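Local coordinates for N-acetylmuramoyl-l-alanine amidase (Bartonella henselae, PDB 3NE8), which probably hydrolyses the amide bond between N-acetylmuramic acid and L-alanine in peptidoglycan, as a zinc-dependent cell-wall amidase linked to bacterial cell division, at residues 84-89 / 109-114; 105-110 / 170-175. All coordinates share one frame; numbering follows the deposited sequence. Where two conformers were deposited one is given.

Contact 1: 84-89 / 109-114; sequences DTIDVH and KSLAES. With ZN (zinc ion), chain B.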
loop_
_atom_site.group_PDB
_atom_site.type_symbol
_atom_site.label_atom_id
_atom_site.label_comp_id
_atom_site.label_asym_id
_atom_site.label_seq_id
_atom_site.Cartn_x
_atom_site.Cartn_y
_atom_site.Cartn_z
ATOM N N ASP A 84 -0.631 -24.635 11.253
ATOM C CA ASP A 84 0.271 -25.157 12.262
ATOM C C ASP A 84 -0.361 -25.409 13.615
ATOM O O ASP A 84 -1.503 -25.038 13.877
ATOM C CB ASP A 84 1.438 -24.186 12.434
ATOM C CG ASP A 84 2.379 -24.226 11.259
ATOM O OD1 ASP A 84 3.009 -25.286 11.066
ATOM O OD2 ASP A 84 2.471 -23.232 10.512
ATOM N N THR A 85 0.402 -26.071 14.470
ATOM C CA THR A 85 0.072 -26.149 15.880
ATOM C C THR A 85 0.801 -25.012 16.584
ATOM O O THR A 85 1.984 -24.785 16.328
ATOM C CB THR A 85 0.519 -27.488 16.486
ATOM O OG1 THR A 85 -0.404 -28.514 16.106
ATOM C CG2 THR A 85 0.567 -27.402 18.004
ATOM N N ILE A 86 0.097 -24.283 17.443
ATOM C CA ILE A 86 0.739 -23.230 18.233
ATOM C C ILE A 86 0.641 -23.602 19.702
ATOM O O ILE A 86 -0.113 -24.505 20.071
ATOM C CB ILE A 86 0.178 -21.808 17.960
ATOM C CG1 ILE A 86 -1.348 -21.806 17.917
ATOM C CG2 ILE A 86 0.744 -21.247 16.658
ATOM C CD1 ILE A 86 -1.938 -20.421 17.706
ATOM N N ASP A 87 1.416 -22.913 20.533
ATOM C CA ASP A 87 1.596 -23.321 21.921
ATOM C C ASP A 87 0.301 -23.253 22.729
ATOM O O ASP A 87 0.061 -24.079 23.611
ATOM C CB ASP A 87 2.703 -22.487 22.573
ATOM C CG ASP A 87 4.034 -22.623 21.849
ATOM O OD1 ASP A 87 4.181 -23.564 21.034
ATOM O OD2 ASP A 87 4.934 -21.791 22.096
ATOM N N VAL A 88 -0.536 -22.271 22.415
ATOM C CA VAL A 88 -1.808 -22.094 23.102
ATOM C C VAL A 88 -2.924 -22.642 22.222
ATOM O O VAL A 88 -3.157 -22.141 21.123
ATOM C CB VAL A 88 -2.062 -20.606 23.418
ATOM C CG1 VAL A 88 -3.403 -20.426 24.105
ATOM C CG2 VAL A 88 -0.933 -20.049 24.274
ATOM N N HIS A 89 -3.618 -23.664 22.711
ATOM C CA HIS A 89 -4.627 -24.377 21.926
ATOM C C HIS A 89 -5.924 -23.586 21.742
ATOM O O HIS A 89 -6.745 -23.912 20.885
ATOM C CB HIS A 89 -4.944 -25.731 22.570
ATOM C CG HIS A 89 -5.782 -25.631 23.808
ATOM N ND1 HIS A 89 -5.244 -25.658 25.076
ATOM C CD2 HIS A 89 -7.120 -25.497 23.969
ATOM C CE1 HIS A 89 -6.214 -25.545 25.966
ATOM N NE2 HIS A 89 -7.361 -25.444 25.321
ATOM N N LYS A 109 6.985 -15.657 17.694
ATOM C CA LYS A 109 8.391 -16.005 17.841
ATOM C C LYS A 109 8.571 -17.519 17.916
ATOM O O LYS A 109 9.431 -18.094 17.246
ATOM C CB LYS A 109 8.968 -15.337 19.093
ATOM C CG LYS A 109 10.465 -15.533 19.263
ATOM C CD LYS A 109 10.959 -14.895 20.555
ATOM C CE LYS A 109 12.407 -15.257 20.826
ATOM N NZ LYS A 109 13.310 -14.698 19.788
ATOM N N SER A 110 7.752 -18.166 18.732
ATOM C CA SER A 110 7.848 -19.607 18.907
ATOM C C SER A 110 7.457 -20.330 17.625
ATOM O O SER A 110 8.052 -21.344 17.268
ATOM C CB SER A 110 6.951 -20.060 20.057
ATOM O OG SER A 110 7.196 -21.415 20.375
ATOM N N LEU A 111 6.447 -19.805 16.934
ATOM C CA LEU A 111 6.000 -20.421 15.690
ATOM C C LEU A 111 7.104 -20.400 14.638
ATOM O O LEU A 111 7.360 -21.410 13.987
ATOM C CB LEU A 111 4.741 -19.733 15.166
ATOM C CG LEU A 111 4.190 -20.231 13.827
ATOM C CD1 LEU A 111 3.793 -21.711 13.886
ATOM C CD2 LEU A 111 3.014 -19.361 13.398
ATOM N N ALA A 112 7.765 -19.261 14.465
ATOM C CA ALA A 112 8.858 -19.179 13.501
ATOM C C ALA A 112 10.007 -20.113 13.864
ATOM O O ALA A 112 10.588 -20.748 12.992
ATOM C CB ALA A 112 9.357 -17.748 13.362
ATOM N N GLU A 113 10.338 -20.193 15.149
ATOM C CA GLU A 113 11.403 -21.086 15.590
ATOM C C GLU A 113 11.107 -22.511 15.158
ATOM O O GLU A 113 11.967 -23.203 14.607
ATOM C CB GLU A 113 11.558 -21.042 17.112
ATOM C CG GLU A 113 12.153 -19.748 17.648
ATOM C CD GLU A 113 12.098 -19.663 19.167
ATOM O OE1 GLU A 113 12.730 -18.748 19.737
ATOM O OE2 GLU A 113 11.423 -20.511 19.791
ATOM N N SER A 114 9.879 -22.950 15.406
ATOM C CA SER A 114 9.484 -24.312 15.080
ATOM C C SER A 114 9.395 -24.540 13.574
ATOM O O SER A 114 9.829 -25.576 13.065
ATOM C CB SER A 114 8.146 -24.649 15.738
ATOM O OG SER A 114 8.285 -24.728 17.143
HETATM ZN ZN ZN B . 3.489 -25.067 8.999
HETATM O O HOH W 1 5.418 -22.917 18.356
#

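Contact 2: 105-110 / 170-175; sequences DAIAKS and PHRYAD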
loop_
_atom_site.group_PDB
_atom_site.type_symbol
_atom_site.label_atom_id
_atom_site.label_comp_id
_atom_site.label_asym_id
_atom_site.label_seq_id
_atom_site.Cartn_x
_atom_site.Cartn_y
_atom_site.Cartn_z
ATOM N N ASP A 105 5.293 -10.900 18.854
ATOM C CA ASP A 105 4.778 -11.446 20.101
ATOM C C ASP A 105 5.363 -12.830 20.319
ATOM O O ASP A 105 5.982 -13.401 19.415
ATOM C CB ASP A 105 3.249 -11.516 20.063
ATOM C CG ASP A 105 2.733 -12.346 18.902
ATOM O OD1 ASP A 105 2.393 -11.761 17.852
ATOM O OD2 ASP A 105 2.665 -13.581 19.046
ATOM N N ALA A 106 5.148 -13.382 21.507
ATOM C CA ALA A 106 5.746 -14.654 21.883
ATOM C C ALA A 106 5.241 -15.836 21.063
ATOM O O ALA A 106 5.994 -16.771 20.811
ATOM C CB ALA A 106 5.548 -14.913 23.373
ATOM N N ILE A 107 3.972 -15.809 20.669
ATOM C CA ILE A 107 3.420 -16.887 19.854
ATOM C C ILE A 107 4.082 -16.904 18.479
ATOM O O ILE A 107 4.480 -17.961 17.977
ATOM C CB ILE A 107 1.888 -16.757 19.693
ATOM C CG1 ILE A 107 1.179 -17.066 21.015
ATOM C CG2 ILE A 107 1.384 -17.680 18.594
ATOM C CD1 ILE A 107 1.239 -18.527 21.425
ATOM N N ALA A 108 4.187 -15.732 17.866
ATOM C CA ALA A 108 4.830 -15.604 16.563
ATOM C C ALA A 108 6.290 -16.053 16.633
ATOM O O ALA A 108 6.782 -16.751 15.736
ATOM C CB ALA A 108 4.730 -14.176 16.077
ATOM N N LYS A 109 6.985 -15.657 17.694
ATOM C CA LYS A 109 8.391 -16.005 17.841
ATOM C C LYS A 109 8.571 -17.519 17.916
ATOM O O LYS A 109 9.431 -18.094 17.246
ATOM C CB LYS A 109 8.968 -15.337 19.093
ATOM C CG LYS A 109 10.465 -15.533 19.263
ATOM C CD LYS A 109 10.959 -14.895 20.555
ATOM C CE LYS A 109 12.407 -15.257 20.826
ATOM N NZ LYS A 109 13.310 -14.698 19.788
ATOM N N SER A 110 7.752 -18.166 18.732
ATOM C CA SER A 110 7.848 -19.607 18.907
ATOM C C SER A 110 7.457 -20.330 17.625
ATOM O O SER A 110 8.052 -21.344 17.268
ATOM C CB SER A 110 6.951 -20.060 20.057
ATOM O OG SER A 110 7.196 -21.415 20.375
ATOM N N PRO A 170 -4.313 -9.930 13.690
ATOM C CA PRO A 170 -4.134 -10.929 12.628
ATOM C C PRO A 170 -2.952 -10.671 11.696
ATOM O O PRO A 170 -2.635 -11.567 10.909
ATOM C CB PRO A 170 -5.455 -10.848 11.858
ATOM C CG PRO A 170 -5.881 -9.437 12.026
ATOM C CD PRO A 170 -5.469 -9.054 13.434
ATOM N N HIS A 171 -2.324 -9.501 11.757
ATOM C CA HIS A 171 -1.051 -9.315 11.075
ATOM C C HIS A 171 0.078 -9.370 12.092
ATOM O O HIS A 171 0.209 -8.473 12.922
ATOM C CB HIS A 171 -0.988 -8.006 10.283
ATOM C CG HIS A 171 0.362 -7.743 9.694
ATOM N ND1 HIS A 171 0.944 -6.494 9.670
ATOM C CD2 HIS A 171 1.274 -8.591 9.164
ATOM C CE1 HIS A 171 2.142 -6.580 9.116
ATOM N NE2 HIS A 171 2.365 -7.844 8.800
ATOM N N ARG A 172 0.876 -10.431 12.025
ATOM C CA ARG A 172 1.995 -10.636 12.932
ATOM C C ARG A 172 3.286 -10.776 12.137
ATOM O O ARG A 172 3.286 -10.712 10.904
ATOM C CB ARG A 172 1.742 -11.855 13.822
ATOM C CG ARG A 172 0.471 -11.711 14.641
ATOM C CD ARG A 172 0.263 -12.831 15.635
ATOM N NE ARG A 172 -1.010 -12.658 16.334
ATOM C CZ ARG A 172 -1.279 -13.144 17.540
ATOM N NH1 ARG A 172 -0.363 -13.836 18.205
ATOM N NH2 ARG A 172 -2.473 -12.932 18.078
ATOM N N TYR A 173 4.403 -10.949 12.832
ATOM C CA TYR A 173 5.683 -11.042 12.139
ATOM C C TYR A 173 6.738 -11.708 13.001
ATOM O O TYR A 173 6.688 -11.655 14.234
ATOM C CB TYR A 173 6.156 -9.670 11.633
ATOM C CG TYR A 173 5.998 -8.553 12.632
ATOM C CD1 TYR A 173 6.979 -8.293 13.574
ATOM C CD2 TYR A 173 4.871 -7.744 12.614
ATOM C CE1 TYR A 173 6.833 -7.261 14.493
ATOM C CE2 TYR A 173 4.717 -6.712 13.524
ATOM C CZ TYR A 173 5.702 -6.481 14.454
ATOM O OH TYR A 173 5.561 -5.455 15.366
ATOM N N ALA A 174 7.669 -12.376 12.337
ATOM C CA ALA A 174 8.777 -13.041 12.999
ATOM C C ALA A 174 9.758 -13.465 11.926
ATOM O O ALA A 174 9.521 -13.244 10.738
ATOM C CB ALA A 174 8.296 -14.247 13.811
ATOM N N ASP A 175 10.864 -14.073 12.339
ATOM C CA ASP A 175 11.962 -14.361 11.430
ATOM C C ASP A 175 11.769 -15.702 10.708
ATOM O O ASP A 175 12.520 -16.657 10.924
ATOM C CB ASP A 175 13.273 -14.335 12.220
ATOM C CG ASP A 175 14.497 -14.365 11.336
ATOM O OD1 ASP A 175 14.411 -14.003 10.145
ATOM O OD2 ASP A 175 15.569 -14.745 11.855
#

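Contact 1: 84-89 / 109-114
L111 meets D84 and I86 through one methyl group, CD1, and this is the tight part of the contact. L111 CD1 lies 3.7 Å from D84 CB and 4.1 Å from I86 CG2, with the D84 and L111 side chains crossing at about a right angle. L111 CG stands anti to its backbone N (chi1 177°), and the branch beyond it carries CD1 toward the loop although the CA-CB bond of L111 does not aim there. L111 CD1 also comes within 3.9 Å of D84 OD2, so an apolar group flanks a carboxylate whose two oxygens bind zinc unequally: D84 OD1 at 2.1 Å and D84 OD2 at 2.6 Å. The zinc site of this amidase is completed by H13, E28, H82 and E115. D84 lies in the loop that follows strand 77-82, and E115 is on the same helix, 106-116, as L111; a helix glutamate on the metal is consistent with an inhibited state that a conformational switch would release. Further along the loop the spacing widens and the character turns polar. S110 OG donates to the syn lone pair of D87 OD2 at 2.9 Å, its oxygen set anti to the backbone N (chi1 -171°). A water gives one hydrogen bond to D87 OD1 (3.0 Å) and another to S110 OG (3.1 Å), so both carboxylate oxygens are engaged and the serine hydroxyl both donates and accepts. D87 is exposed on this side, whereas the buried I86 continues the apolar layer onto I107, L91 and Y193.

Contact 2: 105-110 / 170-175
D105 and R172 form a salt bridge, but the pairing is far from a flat two-bond fork. The carboxylate and guanidinium planes stand 85° apart, and the hydrogen bond from R172 NH1 to D105 OD2 (3.2 Å) is weak, with an N-H...O angle of 122°. R172 CD passes 3.3 Å from D105 OD1. The strongest polar partner of R172 is N168 O, to which NH2 donates; NE donates to N169 O. D105 is the N-cap of helix 106-116, because its OD2 accepts from A108 N at 2.9 Å in a nearly straight bond, with the donor arriving from above the carboxylate plane. The helix end would tend to favour a charged carboxylate there. D105 OD1 is satisfied by a residue adjoining the segment. Next to this polar cluster the packing is close: A174 CB rests 3.5 Å from A108 O, and A108 CB 3.7 Å from Y173 O. Backbone bonds tie R172 and A174 to strand 94-99, and S104 OG bonds Y173 N. The geometry is that of an aspartate-capped helix packed on a sheet in an alpha/beta zinc amidase, with the axis of 106-110 at 48° to that of strand 170-174, the outermost within this chain.

Contacts 1 and 2 use successive, overlapping portions of helix 106-116, sharing K109 and S110, and their centres lie about 9 Å apart on the same side of the chain's centre. Along the chain the loop 84-89 comes first, then strand 94-99, the helix, and, after the long helix 135-161, strand 170-174. The helix is therefore held between the metal-binding loop and the strand that is outermost in this chain's sheet. The two contacts also touch each other: A112 CB packs 3.7 Å from A174 CB, and V88 CG2 lies 3.9 Å from I107 CD1. One helix thus connects the zinc site, through E115 and L111, with the edge strand of this chain's sheet.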